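Side-chain contacts in glyoxalase family protein (Listeria monocytogenes, PDB 2P7O), which probably catalyses the manganese-dependent hydration of the antibiotic fosfomycin, and so confers resistance to it: residues 20-25 and 45-50; 77-82 and 119-124. One frame throughout, in Å; residues are numbered along the deposited sequence. Where two conformers were deposited one is given.

Contact 1 of 2, residues 20-25 and 45-50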
ATOM      1  N   ALA A  20     -17.055  -1.982  -6.932  1.00 18.14           N
ATOM      2  CA  ALA A  20     -17.832  -0.769  -7.211  1.00 18.24           C
ATOM      3  C   ALA A  20     -17.097   0.426  -6.614  1.00 19.13           C
ATOM      4  O   ALA A  20     -17.076   1.478  -7.296  1.00 19.05           O
ATOM      5  CB  ALA A  20     -19.218  -0.939  -6.670  1.00 25.65           C
ATOM      6  N   PHE A  21     -16.508   0.272  -5.410  1.00 20.10           N
ATOM      7  CA  PHE A  21     -15.715   1.339  -4.816  1.00 18.06           C
ATOM      8  C   PHE A  21     -14.593   1.782  -5.762  1.00 16.51           C
ATOM      9  O   PHE A  21     -14.422   2.968  -6.083  1.00 19.29           O
ATOM     10  CB  PHE A  21     -15.158   0.744  -3.497  1.00 18.96           C
ATOM     11  CG  PHE A  21     -14.252   1.724  -2.768  1.00 18.30           C
ATOM     12  CD1 PHE A  21     -14.771   2.756  -2.028  1.00 22.93           C
ATOM     13  CD2 PHE A  21     -12.894   1.548  -2.857  1.00 21.53           C
ATOM     14  CE1 PHE A  21     -13.956   3.686  -1.407  1.00 24.39           C
ATOM     15  CE2 PHE A  21     -12.055   2.464  -2.248  1.00 23.03           C
ATOM     16  CZ  PHE A  21     -12.594   3.483  -1.476  1.00 26.02           C
ATOM     17  N   LEU A  22     -13.816   0.804  -6.260  1.00 19.28           N
ATOM     18  CA  LEU A  22     -12.626   1.089  -7.027  1.00 18.04           C
ATOM     19  C   LEU A  22     -12.953   1.702  -8.396  1.00 19.33           C
ATOM     20  O   LEU A  22     -12.223   2.558  -8.878  1.00 20.34           O
ATOM     21  CB  LEU A  22     -11.795  -0.183  -7.271  1.00 17.53           C
ATOM     22  CG  LEU A  22     -11.166  -0.811  -6.031  1.00 19.81           C
ATOM     23  CD1 LEU A  22     -10.471  -2.100  -6.427  1.00 18.29           C
ATOM     24  CD2 LEU A  22     -10.201   0.209  -5.399  1.00 18.72           C
ATOM     25  N   GLN A  23     -13.977   1.129  -9.020  1.00 19.96           N
ATOM     26  CA  GLN A  23     -14.478   1.553 -10.319  1.00 20.14           C
ATOM     27  C   GLN A  23     -15.193   2.916 -10.238  1.00 24.10           C
ATOM     28  O   GLN A  23     -14.927   3.835 -11.015  1.00 21.20           O
ATOM     29  CB  GLN A  23     -15.535   0.545 -10.847  1.00 21.08           C
ATOM     30  CG  GLN A  23     -14.874  -0.707 -11.457  1.00 21.17           C
ATOM     31  CD  GLN A  23     -15.877  -1.695 -12.047  1.00 21.07           C
ATOM     32  OE1 GLN A  23     -17.075  -1.689 -11.778  1.00 29.41           O
ATOM     33  NE2 GLN A  23     -15.341  -2.545 -12.916  1.00 32.71           N
ATOM     34  N   ASN A  24     -16.140   3.073  -9.318  1.00 24.74           N
ATOM     35  CA  ASN A  24     -16.818   4.388  -9.272  1.00 21.55           C
ATOM     36  C   ASN A  24     -15.842   5.479  -8.871  1.00 23.94           C
ATOM     37  O   ASN A  24     -15.903   6.504  -9.552  1.00 28.24           O
ATOM     38  CB  ASN A  24     -17.992   4.348  -8.295  0.64 24.72           C
ATOM     39  CG  ASN A  24     -18.839   5.597  -8.339  0.64 24.35           C
ATOM     40  OD1 ASN A  24     -19.787   5.692  -9.139  0.64 29.04           O
ATOM     41  ND2 ASN A  24     -18.574   6.590  -7.518  0.64 32.02           N
ATOM     42  N   ILE A  25     -15.013   5.330  -7.857  1.00 21.97           N
ATOM     43  CA  ILE A  25     -14.091   6.352  -7.388  1.00 22.48           C
ATOM     44  C   ILE A  25     -12.829   6.484  -8.235  1.00 20.05           C
ATOM     45  O   ILE A  25     -12.498   7.615  -8.648  1.00 22.57           O
ATOM     46  CB  ILE A  25     -13.576   6.046  -5.956  1.00 21.81           C
ATOM     47  CG1 ILE A  25     -14.748   5.977  -4.962  1.00 29.37           C
ATOM     48  CG2 ILE A  25     -12.673   7.202  -5.491  1.00 19.44           C
ATOM     49  CD1 ILE A  25     -15.714   7.118  -5.225  1.00 35.41           C
ATOM     50  N   LYS A  45      -9.674 -10.574  -7.821  1.00 21.46           N
ATOM     51  CA  LYS A  45      -9.619  -9.802  -9.032  1.00 22.44           C
ATOM     52  C   LYS A  45      -8.329  -8.955  -9.095  1.00 20.69           C
ATOM     53  O   LYS A  45      -7.796  -8.514  -8.083  1.00 23.52           O
ATOM     54  CB  LYS A  45     -10.780  -8.814  -9.073  1.00 27.37           C
ATOM     55  CG  LYS A  45     -12.069  -9.459  -9.501  1.00 28.16           C
ATOM     56  CD  LYS A  45     -13.092  -8.341  -9.732  1.00 30.26           C
ATOM     57  CE  LYS A  45     -14.496  -8.896  -9.653  1.00 32.46           C
ATOM     58  NZ  LYS A  45     -15.438  -7.888 -10.183  1.00 28.62           N
ATOM     59  N   PHE A  46      -7.935  -8.704 -10.348  1.00 21.17           N
ATOM     60  CA  PHE A  46      -6.917  -7.665 -10.544  1.00 22.75           C
ATOM     61  C   PHE A  46      -7.538  -6.455 -11.260  1.00 22.67           C
ATOM     62  O   PHE A  46      -8.369  -6.590 -12.163  1.00 23.15           O
ATOM     63  CB  PHE A  46      -5.712  -8.200 -11.313  1.00 23.05           C
ATOM     64  CG  PHE A  46      -4.549  -8.715 -10.481  1.00 24.07           C
ATOM     65  CD1 PHE A  46      -3.452  -7.915 -10.230  1.00 21.87           C
ATOM     66  CD2 PHE A  46      -4.582 -10.024  -9.987  1.00 23.93           C
ATOM     67  CE1 PHE A  46      -2.371  -8.397  -9.492  1.00 24.42           C
ATOM     68  CE2 PHE A  46      -3.515 -10.501  -9.259  1.00 22.51           C
ATOM     69  CZ  PHE A  46      -2.412  -9.674  -8.989  1.00 23.37           C
ATOM     70  N   PHE A  47      -7.045  -5.284 -10.881  1.00 20.80           N
ATOM     71  CA  PHE A  47      -7.414  -4.022 -11.509  1.00 21.78           C
ATOM     72  C   PHE A  47      -6.125  -3.223 -11.754  1.00 23.83           C
ATOM     73  O   PHE A  47      -5.044  -3.511 -11.208  1.00 25.64           O
ATOM     74  CB  PHE A  47      -8.257  -3.148 -10.577  1.00 21.79           C
ATOM     75  CG  PHE A  47      -9.608  -3.740 -10.204  1.00 20.91           C
ATOM     76  CD1 PHE A  47      -9.716  -4.573  -9.118  1.00 21.03           C
ATOM     77  CD2 PHE A  47     -10.720  -3.455 -10.967  1.00 20.54           C
ATOM     78  CE1 PHE A  47     -10.930  -5.156  -8.853  1.00 20.71           C
ATOM     79  CE2 PHE A  47     -11.957  -4.041 -10.696  1.00 22.31           C
ATOM     80  CZ  PHE A  47     -12.065  -4.924  -9.640  1.00 20.49           C
ATOM     81  N   LEU A  48      -6.217  -2.257 -12.649  1.00 19.49           N
ATOM     82  CA  LEU A  48      -5.195  -1.297 -12.949  1.00 17.13           C
ATOM     83  C   LEU A  48      -5.778   0.085 -12.612  1.00 18.81           C
ATOM     84  O   LEU A  48      -6.877   0.401 -13.114  1.00 21.74           O
ATOM     85  CB  LEU A  48      -4.872  -1.201 -14.454  1.00 24.56           C
ATOM     86  CG  LEU A  48      -4.389  -2.537 -15.019  1.00 32.98           C
ATOM     87  CD1 LEU A  48      -3.564  -2.460 -16.285  1.00 37.56           C
ATOM     88  CD2 LEU A  48      -3.597  -3.070 -13.849  1.00 46.43           C
ATOM     89  N   ILE A  49      -4.984   0.840 -11.880  1.00 21.32           N
ATOM     90  CA  ILE A  49      -5.272   2.226 -11.515  1.00 20.13           C
ATOM     91  C   ILE A  49      -4.001   3.051 -11.781  1.00 20.43           C
ATOM     92  O   ILE A  49      -3.041   2.987 -11.008  1.00 23.20           O
ATOM     93  CB  ILE A  49      -5.658   2.303 -10.029  1.00 18.50           C
ATOM     94  CG1 ILE A  49      -6.788   1.336  -9.635  1.00 19.55           C
ATOM     95  CG2 ILE A  49      -6.047   3.746  -9.662  1.00 22.34           C
ATOM     96  CD1 ILE A  49      -7.110   1.448  -8.163  1.00 21.96           C
ATOM     97  N   ALA A  50      -4.085   3.755 -12.908  1.00 21.84           N
ATOM     98  CA  ALA A  50      -3.029   4.684 -13.301  1.00 21.27           C
ATOM     99  C   ALA A  50      -1.667   3.989 -13.206  1.00 20.97           C
ATOM    100  O   ALA A  50      -0.694   4.515 -12.668  1.00 25.64           O
ATOM    101  CB  ALA A  50      -3.079   5.913 -12.425  1.00 21.59           C
TER

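Contact 2 of 2, residues 77-82 and 119-124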
ATOM      1  N   GLU A  77      -8.040  20.943  -9.598  1.00 25.75           N
ATOM      2  CA  GLU A  77      -9.379  21.257 -10.105  1.00 27.03           C
ATOM      3  C   GLU A  77     -10.356  20.070 -10.095  1.00 25.65           C
ATOM      4  O   GLU A  77     -11.521  20.267 -10.498  1.00 26.08           O
ATOM      5  CB  GLU A  77      -9.237  21.831 -11.514  1.00 29.65           C
ATOM      6  CG  GLU A  77      -8.280  23.016 -11.599  1.00 40.30           C
ATOM      7  CD  GLU A  77      -6.867  22.669 -12.045  1.00 43.47           C
ATOM      8  OE1 GLU A  77      -6.401  21.542 -11.761  1.00 37.87           O
ATOM      9  OE2 GLU A  77      -6.199  23.531 -12.657  1.00 62.13           O
ATOM     10  N   GLU A  78      -9.932  18.888  -9.618  1.00 23.36           N
ATOM     11  CA  GLU A  78     -10.858  17.745  -9.561  1.00 19.16           C
ATOM     12  C   GLU A  78     -11.244  17.403  -8.114  1.00 21.95           C
ATOM     13  O   GLU A  78     -12.004  16.461  -7.863  1.00 25.20           O
ATOM     14  CB  GLU A  78     -10.092  16.491 -10.068  0.73 21.01           C
ATOM     15  CG  GLU A  78      -9.468  16.700 -11.457  0.73 20.79           C
ATOM     16  CD  GLU A  78      -8.725  15.452 -11.913  0.73 21.15           C
ATOM     17  OE1 GLU A  78      -9.216  14.887 -12.910  0.73 30.05           O
ATOM     18  OE2 GLU A  78      -7.743  14.985 -11.268  0.73 19.73           O
ATOM     19  N   VAL A  79     -10.653  18.093  -7.139  1.00 21.05           N
ATOM     20  CA  VAL A  79     -10.918  17.710  -5.735  1.00 19.06           C
ATOM     21  C   VAL A  79     -12.393  17.727  -5.375  1.00 21.22           C
ATOM     22  O   VAL A  79     -12.839  16.777  -4.730  1.00 18.64           O
ATOM     23  CB  VAL A  79     -10.182  18.665  -4.772  1.00 18.84           C
ATOM     24  CG1 VAL A  79     -10.605  18.412  -3.311  1.00 25.45           C
ATOM     25  CG2 VAL A  79      -8.664  18.480  -4.918  1.00 21.89           C
ATOM     26  N   ASP A  80     -13.128  18.789  -5.665  1.00 19.04           N
ATOM     27  CA  ASP A  80     -14.546  18.819  -5.293  1.00 22.53           C
ATOM     28  C   ASP A  80     -15.373  17.754  -6.001  1.00 21.05           C
ATOM     29  O   ASP A  80     -16.279  17.104  -5.454  1.00 23.84           O
ATOM     30  CB  ASP A  80     -15.113  20.255  -5.547  1.00 22.08           C
ATOM     31  CG  ASP A  80     -14.355  21.263  -4.685  1.00 25.01           C
ATOM     32  OD1 ASP A  80     -14.417  21.177  -3.430  1.00 27.22           O
ATOM     33  OD2 ASP A  80     -13.582  22.149  -5.138  1.00 22.85           O
ATOM     34  N   GLU A  81     -15.073  17.493  -7.268  1.00 22.61           N
ATOM     35  CA  GLU A  81     -15.758  16.453  -8.039  1.00 23.12           C
ATOM     36  C   GLU A  81     -15.540  15.062  -7.443  1.00 27.27           C
ATOM     37  O   GLU A  81     -16.478  14.250  -7.318  1.00 25.48           O
ATOM     38  CB  GLU A  81     -15.263  16.476  -9.504  1.00 29.08           C
ATOM     39  CG  GLU A  81     -16.300  15.982 -10.513  1.00 36.49           C
ATOM     40  CD  GLU A  81     -16.049  14.520 -10.844  1.00 41.18           C
ATOM     41  OE1 GLU A  81     -15.037  14.329 -11.552  1.00 49.18           O
ATOM     42  OE2 GLU A  81     -16.799  13.668 -10.303  1.00 52.39           O
ATOM     43  N   TYR A  82     -14.290  14.762  -7.093  1.00 23.04           N
ATOM     44  CA  TYR A  82     -14.036  13.462  -6.446  1.00 20.30           C
ATOM     45  C   TYR A  82     -14.725  13.414  -5.095  1.00 17.94           C
ATOM     46  O   TYR A  82     -15.175  12.372  -4.642  1.00 20.21           O
ATOM     47  CB  TYR A  82     -12.517  13.202  -6.311  1.00 19.10           C
ATOM     48  CG  TYR A  82     -11.908  12.588  -7.556  1.00 17.57           C
ATOM     49  CD1 TYR A  82     -11.172  13.335  -8.466  1.00 19.68           C
ATOM     50  CD2 TYR A  82     -11.976  11.224  -7.829  1.00 17.73           C
ATOM     51  CE1 TYR A  82     -10.590  12.801  -9.591  1.00 20.22           C
ATOM     52  CE2 TYR A  82     -11.416  10.673  -8.945  1.00 21.24           C
ATOM     53  CZ  TYR A  82     -10.711  11.453  -9.828  1.00 20.75           C
ATOM     54  OH  TYR A  82     -10.148  10.884 -10.972  1.00 23.28           O
ATOM     55  N   LEU A 119      -6.927  10.792  -1.831  1.00 17.34           N
ATOM     56  CA  LEU A 119      -6.688  11.489  -3.094  1.00 17.48           C
ATOM     57  C   LEU A 119      -5.976  12.818  -2.811  1.00 16.14           C
ATOM     58  O   LEU A 119      -6.444  13.642  -2.016  1.00 19.91           O
ATOM     59  CB  LEU A 119      -8.081  11.713  -3.722  1.00 17.74           C
ATOM     60  CG  LEU A 119      -8.695  10.384  -4.203  1.00 17.49           C
ATOM     61  CD1 LEU A 119     -10.078  10.696  -4.771  1.00 20.06           C
ATOM     62  CD2 LEU A 119      -7.859   9.645  -5.228  1.00 18.64           C
ATOM     63  N   HIS A 120      -4.774  12.931  -3.340  1.00 17.92           N
ATOM     64  CA  HIS A 120      -3.874  13.996  -2.915  1.00 18.83           C
ATOM     65  C   HIS A 120      -3.680  14.915  -4.114  1.00 17.66           C
ATOM     66  O   HIS A 120      -3.182  14.433  -5.137  1.00 17.84           O
ATOM     67  CB  HIS A 120      -2.568  13.325  -2.451  1.00 21.45           C
ATOM     68  CG  HIS A 120      -1.462  14.283  -2.086  1.00 20.02           C
ATOM     69  ND1 HIS A 120      -0.924  14.365  -0.808  1.00 20.97           N
ATOM     70  CD2 HIS A 120      -0.671  15.091  -2.849  1.00 20.06           C
ATOM     71  CE1 HIS A 120       0.044  15.259  -0.802  1.00 20.68           C
ATOM     72  NE2 HIS A 120       0.196  15.742  -2.034  1.00 20.75           N
ATOM     73  N   ALA A 121      -4.034  16.180  -4.003  1.00 17.86           N
ATOM     74  CA  ALA A 121      -3.587  17.153  -5.020  1.00 21.36           C
ATOM     75  C   ALA A 121      -2.469  18.023  -4.446  1.00 19.95           C
ATOM     76  O   ALA A 121      -2.328  18.219  -3.229  1.00 21.01           O
ATOM     77  CB  ALA A 121      -4.747  18.080  -5.367  1.00 20.31           C
ATOM     78  N   GLY A 122      -1.622  18.500  -5.336  1.00 21.46           N
ATOM     79  CA  GLY A 122      -0.613  19.459  -5.024  1.00 20.70           C
ATOM     80  C   GLY A 122       0.639  18.824  -4.455  1.00 20.89           C
ATOM     81  O   GLY A 122       1.022  17.691  -4.703  1.00 24.08           O
ATOM     82  N   THR A 123       1.295  19.701  -3.696  1.00 20.70           N
ATOM     83  CA  THR A 123       2.644  19.378  -3.284  1.00 22.14           C
ATOM     84  C   THR A 123       2.679  18.127  -2.419  1.00 19.10           C
ATOM     85  O   THR A 123       1.880  17.945  -1.491  1.00 21.93           O
ATOM     86  CB  THR A 123       3.247  20.562  -2.527  1.00 22.91           C
ATOM     87  OG1 THR A 123       3.188  21.753  -3.358  1.00 27.88           O
ATOM     88  CG2 THR A 123       4.699  20.331  -2.168  1.00 21.35           C
ATOM     89  N   LEU A 124       3.666  17.244  -2.663  1.00 19.53           N
ATOM     90  CA  LEU A 124       3.813  16.053  -1.850  1.00 20.72           C
ATOM     91  C   LEU A 124       4.190  16.356  -0.406  1.00 19.88           C
ATOM     92  O   LEU A 124       5.269  16.891  -0.173  1.00 20.96           O
ATOM     93  CB  LEU A 124       4.903  15.155  -2.497  1.00 18.74           C
ATOM     94  CG  LEU A 124       5.134  13.792  -1.810  1.00 18.91           C
ATOM     95  CD1 LEU A 124       3.833  12.982  -1.926  1.00 21.77           C
ATOM     96  CD2 LEU A 124       6.276  12.967  -2.408  1.00 21.85           C
TER

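Contact 1 of 2, residues 20-25 and 45-50
Both L22 and F47 set CG beside the backbone N and anti to the carbonyl carbon (chi1 near -65° in each), and these torsions bring the leucine methyl CD1 over one face of the phenylalanine ring. The methyl sits 4.2 Å from the ring centroid of F47, 27° off the normal, a CH-pi contact displaced toward one side of the ring: L22 CD1 comes to 3.7 Å from F47 CD1. The other branch of the leucine serves a different partner, L22 CD2 lying 4.3 Å from I49 CD1, so that one forked side chain meets two residues on the same side of the strand. Q23 adds a polar margin where its amide nears the ring edge, with Q23 NE2 4.3 Å from F47 CE2 and close to the ring plane. No hydrogen bond joins the two segments. Beyond them, K45 NZ forms a salt bridge with E30 and a hydrogen bond with T19. The axes of 20-25 and 45-49 run 10.4 Å apart at 21°, and helix 15-26 thus covers one face of the sheet; I54 and I56 of strand 52-58 flank F47, T19 also packs on F47, and F26 on I49.

Contact 2 of 2, residues 77-82 and 119-124
V79, in the first turn of helix 79-89, meets A121 through a single methyl: V79 CG2 lies 4.0 Å from A121 CB. Its chi1 of 172° turns CG1 anti to the backbone N and places CG2 beside that N, anti to the carbonyl carbon. Around this small apolar pair, V79 also packs on I107 and R105. D80 and E81 take no part in the contact; D80 forms a salt bridge with R105 and E81 one with R85, which also makes a cation-pi contact with Y82. One turn on from V79, Y82 makes the closer contact. The methyl L119 CD1 approaches its ring obliquely, 3.6 Å from Y82 CD2, and also touches the root of the side chain, at 3.8 Å from both Y82 CB and Y82 CG. The two side chains cross at about a right angle.

The side chain of H120 points away from the helix, whereas those of its neighbours L119 and A121 point toward it. H120 NE2 donates to T123 O at 2.8 Å, with T123 O near the imidazole plane but the donor well above the carbonyl plane, tying the ring to the loop at T123. The ring also meets H7 of the second subunit, and ND1 makes a weak hydrogen bond to E118, a manganese ligand. Helix residues on one side of a strand and metal-site residues on the other are characteristic of the beta-alpha-beta-beta-beta module of the glyoxalase superfamily.

How the contacts relate
Contacts 1 and 2 are both buried and mainly apolar, with Q23 giving contact 1 a polar, partly exposed edge. Each packs a helix, 15-26 or 79-89, on a strand of one of two four-stranded sheets; the matching strand order, 1-4-3-2, marks the two sheets as repeats of one topology. Contact 1 uses strand 44-49 and relies on an aromatic face, whereas contact 2 uses strand 116-120 and splits into a V79–A121 methyl pair and an oblique L119–Y82 contact. A bound manganese lies about 10 Å from the side chain of L119, and one about 14 Å from that of F47. The two regions touch where I25 O packs 3.3 Å from Y82 CE2, and both reach the second subunit.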